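Local structure of small COPII coat GTPase SAR1 (Encephalitozoon cuniculi, 6VS4) at residues V185-I193 with P204-M215. The protein is a small P-loop GTPase of the ADP-ribosylation factor family that belongs to the COPII coat machinery. Numbering follows the deposited sequence.
Sequences VVKIFYVTI and PLARAFKWLEAM. With GDP (guanosine-5'-diphosphate), chain D.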
loop_
_atom_site.group_PDB
_atom_site.type_symbol
_atom_site.label_atom_id
_atom_site.label_comp_id
_atom_site.label_asym_id
_atom_site.label_seq_id
_atom_site.Cartn_x
_atom_site.Cartn_y
_atom_site.Cartn_z
ATOM N N VAL A 185 -7.691 40.195 12.022
ATOM C CA VAL A 185 -6.498 39.369 12.146
ATOM C C VAL A 185 -5.949 39.017 10.766
ATOM O O VAL A 185 -6.696 38.842 9.796
ATOM C CB VAL A 185 -6.763 38.089 12.972
ATOM C CG1 VAL A 185 -7.026 38.448 14.420
ATOM C CG2 VAL A 185 -7.916 37.297 12.399
ATOM N N VAL A 186 -4.620 38.924 10.693
ATOM C CA VAL A 186 -3.885 38.546 9.487
ATOM C C VAL A 186 -2.753 37.616 9.915
ATOM O O VAL A 186 -2.022 37.928 10.860
ATOM C CB VAL A 186 -3.321 39.785 8.750
ATOM C CG1 VAL A 186 -2.472 39.383 7.549
ATOM C CG2 VAL A 186 -4.440 40.736 8.310
ATOM N N LYS A 187 -2.596 36.481 9.230
ATOM C CA LYS A 187 -1.483 35.586 9.523
ATOM C C LYS A 187 -0.896 35.035 8.232
ATOM O O LYS A 187 -1.631 34.565 7.357
ATOM C CB LYS A 187 -1.905 34.434 10.445
ATOM C CG LYS A 187 -0.701 33.693 11.019
ATOM C CD LYS A 187 -1.061 32.756 12.151
ATOM C CE LYS A 187 0.180 32.007 12.623
ATOM N NZ LYS A 187 -0.027 31.331 13.932
ATOM N N ILE A 188 0.433 35.063 8.140
ATOM C CA ILE A 188 1.165 34.704 6.929
ATOM C C ILE A 188 1.687 33.281 7.058
ATOM O O ILE A 188 2.282 32.915 8.079
ATOM C CB ILE A 188 2.317 35.693 6.675
ATOM C CG1 ILE A 188 1.772 37.110 6.506
ATOM C CG2 ILE A 188 3.117 35.304 5.443
ATOM C CD1 ILE A 188 2.862 38.169 6.517
ATOM N N PHE A 189 1.475 32.477 6.022
ATOM C CA PHE A 189 2.011 31.125 5.967
ATOM C C PHE A 189 2.830 30.955 4.695
ATOM O O PHE A 189 2.531 31.560 3.662
ATOM C CB PHE A 189 0.894 30.071 6.018
ATOM C CG PHE A 189 0.151 30.021 7.331
ATOM C CD1 PHE A 189 -0.833 30.951 7.624
ATOM C CD2 PHE A 189 0.423 29.023 8.261
ATOM C CE1 PHE A 189 -1.521 30.898 8.822
ATOM C CE2 PHE A 189 -0.260 28.964 9.466
ATOM C CZ PHE A 189 -1.238 29.901 9.745
ATOM N N TYR A 190 3.868 30.129 4.780
ATOM C CA TYR A 190 4.789 29.888 3.674
ATOM C C TYR A 190 4.610 28.451 3.203
ATOM O O TYR A 190 4.801 27.509 3.981
ATOM C CB TYR A 190 6.233 30.176 4.094
ATOM C CG TYR A 190 6.377 31.568 4.664
ATOM C CD1 TYR A 190 6.722 32.636 3.851
ATOM C CD2 TYR A 190 6.121 31.819 6.006
ATOM C CE1 TYR A 190 6.832 33.915 4.359
ATOM C CE2 TYR A 190 6.219 33.082 6.521
ATOM C CZ TYR A 190 6.578 34.134 5.695
ATOM O OH TYR A 190 6.681 35.400 6.215
ATOM N N VAL A 191 4.206 28.289 1.942
ATOM C CA VAL A 191 3.746 27.009 1.424
ATOM C C VAL A 191 4.242 26.812 -0.004
ATOM O O VAL A 191 4.636 27.756 -0.692
ATOM C CB VAL A 191 2.202 26.901 1.459
ATOM C CG1 VAL A 191 1.670 26.975 2.891
ATOM C CG2 VAL A 191 1.579 27.995 0.610
ATOM N N THR A 192 4.219 25.553 -0.438
ATOM C CA THR A 192 4.301 25.161 -1.847
ATOM C C THR A 192 3.044 24.339 -2.102
ATOM O O THR A 192 2.963 23.172 -1.705
ATOM C CB THR A 192 5.556 24.357 -2.183
ATOM O OG1 THR A 192 6.711 25.198 -2.117
ATOM C CG2 THR A 192 5.454 23.783 -3.585
ATOM N N ILE A 193 2.058 24.966 -2.743
ATOM C CA ILE A 193 0.745 24.352 -2.868
ATOM C C ILE A 193 0.809 23.117 -3.754
ATOM O O ILE A 193 0.050 22.165 -3.550
ATOM C CB ILE A 193 -0.254 25.403 -3.382
ATOM C CG1 ILE A 193 -0.537 26.410 -2.266
ATOM C CG2 ILE A 193 -1.550 24.753 -3.856
ATOM C CD1 ILE A 193 -1.371 27.600 -2.687
ATOM N N PRO A 204 1.891 23.395 6.951
ATOM C CA PRO A 204 1.490 24.813 6.959
ATOM C C PRO A 204 0.194 25.100 6.222
ATOM O O PRO A 204 -0.628 25.883 6.715
ATOM C CB PRO A 204 2.694 25.520 6.315
ATOM C CG PRO A 204 3.464 24.447 5.615
ATOM C CD PRO A 204 3.265 23.220 6.455
ATOM N N LEU A 205 -0.013 24.502 5.049
ATOM C CA LEU A 205 -1.249 24.747 4.311
ATOM C C LEU A 205 -2.466 24.364 5.144
ATOM O O LEU A 205 -3.425 25.141 5.256
ATOM C CB LEU A 205 -1.228 23.985 2.987
ATOM C CG LEU A 205 -2.402 24.243 2.052
ATOM C CD1 LEU A 205 -2.478 25.735 1.669
ATOM C CD2 LEU A 205 -2.314 23.349 0.816
ATOM N N ALA A 206 -2.433 23.176 5.766
ATOM C CA ALA A 206 -3.555 22.746 6.600
ATOM C C ALA A 206 -3.657 23.576 7.876
ATOM O O ALA A 206 -4.765 23.893 8.326
ATOM C CB ALA A 206 -3.423 21.264 6.951
ATOM N N ARG A 207 -2.518 23.965 8.462
ATOM C CA ARG A 207 -2.588 24.809 9.653
ATOM C C ARG A 207 -3.146 26.188 9.328
ATOM O O ARG A 207 -3.783 26.815 10.186
ATOM C CB ARG A 207 -1.215 24.940 10.309
ATOM C CG ARG A 207 -0.747 23.677 11.015
ATOM C CD ARG A 207 0.483 23.939 11.866
ATOM N NE ARG A 207 1.307 25.013 11.319
ATOM C CZ ARG A 207 2.417 24.825 10.616
ATOM N NH1 ARG A 207 2.846 23.598 10.365
ATOM N NH2 ARG A 207 3.101 25.869 10.167
ATOM N N ALA A 208 -2.946 26.662 8.092
ATOM C CA ALA A 208 -3.527 27.939 7.691
ATOM C C ALA A 208 -5.048 27.871 7.707
ATOM O O ALA A 208 -5.712 28.801 8.179
ATOM C CB ALA A 208 -3.012 28.346 6.310
ATOM N N PHE A 209 -5.623 26.765 7.227
ATOM C CA PHE A 209 -7.076 26.624 7.265
ATOM C C PHE A 209 -7.589 26.427 8.689
ATOM O O PHE A 209 -8.669 26.920 9.031
ATOM C CB PHE A 209 -7.519 25.474 6.368
ATOM C CG PHE A 209 -7.548 25.831 4.917
ATOM C CD1 PHE A 209 -8.630 26.508 4.383
ATOM C CD2 PHE A 209 -6.492 25.494 4.085
ATOM C CE1 PHE A 209 -8.665 26.837 3.040
ATOM C CE2 PHE A 209 -6.520 25.819 2.743
ATOM C CZ PHE A 209 -7.609 26.494 2.219
ATOM N N LYS A 210 -6.840 25.710 9.532
ATOM C CA LYS A 210 -7.272 25.562 10.921
ATOM C C LYS A 210 -7.225 26.900 11.652
ATOM O O LYS A 210 -8.115 27.207 12.452
ATOM C CB LYS A 210 -6.432 24.505 11.643
ATOM N N TRP A 211 -6.211 27.723 11.372
ATOM C CA TRP A 211 -6.169 29.056 11.972
ATOM C C TRP A 211 -7.332 29.910 11.482
ATOM O O TRP A 211 -8.004 30.574 12.279
ATOM C CB TRP A 211 -4.833 29.736 11.657
ATOM C CG TRP A 211 -4.715 31.133 12.203
ATOM C CD1 TRP A 211 -4.225 31.495 13.425
ATOM C CD2 TRP A 211 -5.089 32.352 11.544
ATOM N NE1 TRP A 211 -4.269 32.860 13.567
ATOM C CE2 TRP A 211 -4.798 33.411 12.429
ATOM C CE3 TRP A 211 -5.642 32.650 10.294
ATOM C CZ2 TRP A 211 -5.041 34.746 12.106
ATOM C CZ3 TRP A 211 -5.887 33.977 9.978
ATOM C CH2 TRP A 211 -5.583 35.007 10.878
ATOM N N LEU A 212 -7.612 29.872 10.178
ATOM C CA LEU A 212 -8.716 30.660 9.641
ATOM C C LEU A 212 -10.040 30.232 10.254
ATOM O O LEU A 212 -10.852 31.080 10.651
ATOM C CB LEU A 212 -8.760 30.523 8.119
ATOM C CG LEU A 212 -9.848 31.273 7.357
ATOM C CD1 LEU A 212 -9.593 32.777 7.379
ATOM C CD2 LEU A 212 -9.917 30.761 5.924
ATOM N N GLU A 213 -10.265 28.919 10.371
ATOM C CA GLU A 213 -11.509 28.430 10.961
ATOM C C GLU A 213 -11.642 28.863 12.414
ATOM O O GLU A 213 -12.718 29.295 12.847
ATOM C CB GLU A 213 -11.578 26.906 10.862
ATOM C CG GLU A 213 -12.997 26.356 10.813
ATOM C CD GLU A 213 -13.700 26.393 12.161
ATOM O OE1 GLU A 213 -14.946 26.512 12.181
ATOM O OE2 GLU A 213 -13.009 26.317 13.200
ATOM N N ALA A 214 -10.556 28.766 13.183
ATOM C CA ALA A 214 -10.614 29.187 14.578
ATOM C C ALA A 214 -10.933 30.673 14.690
ATOM O O ALA A 214 -11.667 31.094 15.592
ATOM C CB ALA A 214 -9.294 28.861 15.276
ATOM N N MET A 215 -10.401 31.481 13.769
ATOM C CA MET A 215 -10.676 32.913 13.787
ATOM C C MET A 215 -12.112 33.210 13.373
ATOM O O MET A 215 -12.732 34.135 13.905
ATOM C CB MET A 215 -9.684 33.646 12.888
ATOM C CG MET A 215 -8.278 33.707 13.472
ATOM S SD MET A 215 -8.288 34.348 15.160
ATOM C CE MET A 215 -6.566 34.141 15.609
HETATM P PB GDP D . -4.463 31.406 -10.613
HETATM O O1B GDP D . -4.421 32.443 -11.750
HETATM O O2B GDP D . -5.748 30.631 -10.593
HETATM O O3B GDP D . -4.145 32.126 -9.300
HETATM O O3A GDP D . -3.241 30.416 -10.840
HETATM P PA GDP D . -3.113 28.844 -11.016
HETATM O O1A GDP D . -3.625 28.513 -12.409
HETATM O O2A GDP D . -3.744 28.119 -9.894
HETATM O "O5'" GDP D . -1.539 28.581 -11.047
HETATM C "C5'" GDP D . -0.655 29.082 -12.072
HETATM C "C4'" GDP D . 0.538 28.167 -12.191
HETATM O "O4'" GDP D . 1.285 28.184 -10.953
HETATM C "C3'" GDP D . 0.217 26.699 -12.494
HETATM O "O3'" GDP D . 1.023 26.194 -13.553
HETATM C "C2'" GDP D . 0.518 25.990 -11.170
HETATM O "O2'" GDP D . 0.969 24.660 -11.389
HETATM C "C1'" GDP D . 1.650 26.858 -10.633
HETATM N N9 GDP D . 1.851 26.764 -9.179
HETATM C C8 GDP D . 0.918 26.908 -8.184
HETATM N N7 GDP D . 1.418 26.749 -6.981
HETATM C C5 GDP D . 2.759 26.477 -7.199
HETATM C C6 GDP D . 3.827 26.169 -6.287
HETATM O O6 GDP D . 3.773 26.136 -5.060
HETATM N N1 GDP D . 5.016 25.923 -6.941
HETATM C C2 GDP D . 5.196 25.984 -8.297
HETATM N N2 GDP D . 6.423 25.727 -8.756
HETATM N N3 GDP D . 4.222 26.277 -9.154
HETATM C C4 GDP D . 3.040 26.494 -8.547
#
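F189 and W211 carry the packing of edge strand 186-190 against the C-terminal helix of this Ras-like P-loop fold. The two segments run nearly antiparallel (162°), their axes 8.3 Å apart at closest approach, and no hydrogen bond joins them; the contact rests on apolar surfaces and CH-pi contacts.

Packing is tight along the F189 and W211 rings. A208 CB sits over one face of F189, 3.7 Å from the ring centroid, a CH-pi contact. F189 CZ meanwhile reaches W211 CB at 4.1 Å. The indole is gripped between two residues: K187 CB stands 3.6 Å from the centroid of its six-membered ring, and M215 CG lies over the opposite face. With CG anti to the backbone N (chi1 -166°) and the chain extended beyond it, K187 runs along the indole, CD coming 3.5 Å from W211 NE1. V185 CG2 touches both W211 CH2, at 3.6 Å, and M215 CG.

The solvent side is looser: exposed R207 meets the F189 ring only through its backbone and CB, while its NH1 bonds back to T202 O, and K187 NZ makes a long, weak ion pair with E178. Toward the nucleotide, V191 CG1 rests on P204 CB, but I193 CG1 and L205 CD1 are 4.4 Å apart. Here the strand's continuation enters the guanine pocket, where I193 N makes a weak hydrogen bond of 3.1 Å to GDP O6, bent to 120°.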